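Local atomic coordinates of T-cell surface glycoprotein YE1/48 (PDB entry 1QO3), a protein that serves as an inhibitory receptor on mouse natural killer cells, recognising H-2d class I molecules through its C-type lectin-like domain and so preventing target-cell lysis. Residues Asp82-Trp85 with Ile86-Pro90. The protein carries 1 engineered substitution. Sequence-based numbering, arbitrary orientation.
Sequences DWAW and IDNRP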
ATOM      1  N   ASP C  82     -13.433  40.015  -0.250  1.00 49.64           N
ATOM      2  CA  ASP C  82     -12.703  38.905   0.350  1.00 47.17           C
ATOM      3  C   ASP C  82     -13.587  37.673   0.521  1.00 43.59           C
ATOM      4  O   ASP C  82     -14.814  37.753   0.417  1.00 42.46           O
ATOM      5  CB  ASP C  82     -12.128  39.308   1.709  1.00 48.18           C
ATOM      6  CG  ASP C  82     -10.977  38.418   2.133  1.00 48.98           C
ATOM      7  OD1 ASP C  82     -10.466  37.658   1.280  1.00 48.48           O
ATOM      8  OD2 ASP C  82     -10.577  38.486   3.313  1.00 49.72           O
ATOM      9  N   TRP C  83     -12.951  36.533   0.777  1.00 40.31           N
ATOM     10  CA  TRP C  83     -13.665  35.277   0.970  1.00 36.96           C
ATOM     11  C   TRP C  83     -14.022  35.070   2.437  1.00 34.59           C
ATOM     12  O   TRP C  83     -13.300  35.501   3.332  1.00 33.47           O
ATOM     13  CB  TRP C  83     -12.820  34.099   0.481  1.00 35.65           C
ATOM     14  CG  TRP C  83     -12.506  34.148  -0.985  1.00 35.07           C
ATOM     15  CD1 TRP C  83     -11.581  34.944  -1.602  1.00 33.79           C
ATOM     16  CD2 TRP C  83     -13.121  33.370  -2.019  1.00 33.68           C
ATOM     17  NE1 TRP C  83     -11.582  34.707  -2.955  1.00 33.03           N
ATOM     18  CE2 TRP C  83     -12.516  33.746  -3.240  1.00 32.75           C
ATOM     19  CE3 TRP C  83     -14.123  32.390  -2.034  1.00 32.92           C
ATOM     20  CZ2 TRP C  83     -12.880  33.176  -4.465  1.00 31.81           C
ATOM     21  CZ3 TRP C  83     -14.484  31.821  -3.255  1.00 33.21           C
ATOM     22  CH2 TRP C  83     -13.861  32.220  -4.453  1.00 32.38           C
ATOM     23  N   ALA C  84     -15.146  34.407   2.676  1.00 33.35           N
ATOM     24  CA  ALA C  84     -15.589  34.145   4.039  1.00 30.95           C
ATOM     25  C   ALA C  84     -16.256  32.783   4.109  1.00 30.17           C
ATOM     26  O   ALA C  84     -16.880  32.337   3.137  1.00 28.29           O
ATOM     27  CB  ALA C  84     -16.563  35.223   4.487  1.00 30.14           C
ATOM     28  N   TRP C  85     -16.123  32.120   5.255  1.00 28.32           N
ATOM     29  CA  TRP C  85     -16.748  30.817   5.421  1.00 27.05           C
ATOM     30  C   TRP C  85     -18.236  31.006   5.691  1.00 27.16           C
ATOM     31  O   TRP C  85     -18.696  32.122   5.925  1.00 24.69           O
ATOM     32  CB  TRP C  85     -16.080  30.025   6.547  1.00 25.90           C
ATOM     33  CG  TRP C  85     -14.718  29.536   6.169  1.00 25.74           C
ATOM     34  CD1 TRP C  85     -13.525  30.158   6.406  1.00 27.80           C
ATOM     35  CD2 TRP C  85     -14.410  28.355   5.418  1.00 25.74           C
ATOM     36  NE1 TRP C  85     -12.493  29.440   5.846  1.00 27.47           N
ATOM     37  CE2 TRP C  85     -13.008  28.328   5.235  1.00 27.26           C
ATOM     38  CE3 TRP C  85     -15.181  27.317   4.880  1.00 25.12           C
ATOM     39  CZ2 TRP C  85     -12.361  27.302   4.535  1.00 27.65           C
ATOM     40  CZ3 TRP C  85     -14.537  26.296   4.181  1.00 25.25           C
ATOM     41  CH2 TRP C  85     -13.142  26.297   4.017  1.00 25.43           C
ATOM     42  N   ILE C  86     -18.978  29.906   5.646  1.00 27.08           N
ATOM     43  CA  ILE C  86     -20.422  29.918   5.843  1.00 28.91           C
ATOM     44  C   ILE C  86     -20.893  30.649   7.110  1.00 28.38           C
ATOM     45  O   ILE C  86     -21.945  31.282   7.103  1.00 30.19           O
ATOM     46  CB  ILE C  86     -20.980  28.457   5.832  1.00 29.01           C
ATOM     47  CG1 ILE C  86     -22.466  28.461   5.483  1.00 29.72           C
ATOM     48  CG2 ILE C  86     -20.738  27.786   7.176  1.00 31.61           C
ATOM     49  CD1 ILE C  86     -22.754  28.954   4.075  1.00 30.53           C
ATOM     50  N   ASP C  87     -20.116  30.574   8.183  1.00 27.65           N
ATOM     51  CA  ASP C  87     -20.489  31.227   9.435  1.00 28.22           C
ATOM     52  C   ASP C  87     -19.848  32.603   9.611  1.00 29.85           C
ATOM     53  O   ASP C  87     -19.973  33.219  10.667  1.00 28.92           O
ATOM     54  CB  ASP C  87     -20.115  30.336  10.628  1.00 26.74           C
ATOM     55  CG  ASP C  87     -18.636  30.005  10.671  1.00 26.15           C
ATOM     56  OD1 ASP C  87     -17.882  30.535   9.828  1.00 26.66           O
ATOM     57  OD2 ASP C  87     -18.221  29.218  11.546  1.00 27.11           O
ATOM     58  N   ASN C  88     -19.164  33.083   8.579  1.00 31.45           N
ATOM     59  CA  ASN C  88     -18.516  34.389   8.643  1.00 34.16           C
ATOM     60  C   ASN C  88     -17.478  34.442   9.762  1.00 34.00           C
ATOM     61  O   ASN C  88     -17.215  35.500  10.333  1.00 34.74           O
ATOM     62  CB  ASN C  88     -19.562  35.493   8.857  1.00 37.06           C
ATOM     63  CG  ASN C  88     -20.544  35.601   7.700  1.00 40.36           C
ATOM     64  OD1 ASN C  88     -20.151  35.891   6.568  1.00 44.12           O
ATOM     65  ND2 ASN C  88     -21.825  35.368   7.977  1.00 40.28           N
ATOM     66  N   ARG C  89     -16.893  33.292  10.070  1.00 33.13           N
ATOM     67  CA  ARG C  89     -15.875  33.200  11.108  1.00 31.39           C
ATOM     68  C   ARG C  89     -14.613  32.584  10.518  1.00 31.77           C
ATOM     69  O   ARG C  89     -14.680  31.744   9.616  1.00 30.62           O
ATOM     70  CB  ARG C  89     -16.377  32.344  12.270  1.00 29.88           C
ATOM     71  CG  ARG C  89     -17.583  32.928  12.983  1.00 31.83           C
ATOM     72  CD  ARG C  89     -18.197  31.927  13.946  1.00 32.89           C
ATOM     73  NE  ARG C  89     -17.210  31.346  14.849  1.00 31.92           N
ATOM     74  CZ  ARG C  89     -17.487  30.404  15.747  1.00 34.14           C
ATOM     75  NH1 ARG C  89     -18.725  29.940  15.867  1.00 32.90           N
ATOM     76  NH2 ARG C  89     -16.527  29.927  16.530  1.00 33.51           N
ATOM     77  N   PRO C  90     -13.443  32.999  11.014  1.00 31.75           N
ATOM     78  CA  PRO C  90     -12.182  32.460  10.502  1.00 32.00           C
ATOM     79  C   PRO C  90     -12.051  30.954  10.699  1.00 31.96           C
ATOM     80  O   PRO C  90     -12.857  30.330  11.391  1.00 30.65           O
ATOM     81  CB  PRO C  90     -11.129  33.247  11.283  1.00 32.01           C
ATOM     82  CG  PRO C  90     -11.830  33.557  12.577  1.00 32.93           C
ATOM     83  CD  PRO C  90     -13.200  33.961  12.104  1.00 31.91           C
TER
HETATM   84  O   HOH W   1     -14.489  33.349   7.063  1.00 19.27           O
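With chi1 of Trp85 at -72°, CG lies opposite the carbonyl carbon, and the indole leaves the strand with its pyrrole side beside the returning chain, CD1 coming 3.8 Å from Arg89 O. Asp87 has its CG between N and the carbonyl carbon (chi1 58°), which turns the carboxylate back over the bend: OD1 lies 3.8 Å from Trp85 CB and accepts a hydrogen bond of 2.9 Å from Arg89 N, forming an Asx turn. That N-H meets OD1 from above the carboxylate plane. The bend itself is a type I beta turn from Trp85 to Asn88, closed by a hydrogen bond from Asn88 N to Trp85 O at 2.9 Å. A water bridges the two arms, accepting from Trp85 N at 2.7 Å and donating weakly to Arg89 O. The other carboxylate oxygen of Asp87 forms a salt bridge with Lys51, whose NZ also hydrogen-bonds to the carbonyl oxygens of Arg89 and Pro90, so one ammonium group ties the turn to the chain that follows it. The turn directly follows strand 82-85, which pairs antiparallel with strand 70-77 at the surface of the lectin-like domain; Trp85 packs on Leu74 of that neighbour, and Ile86 on strand 48-49.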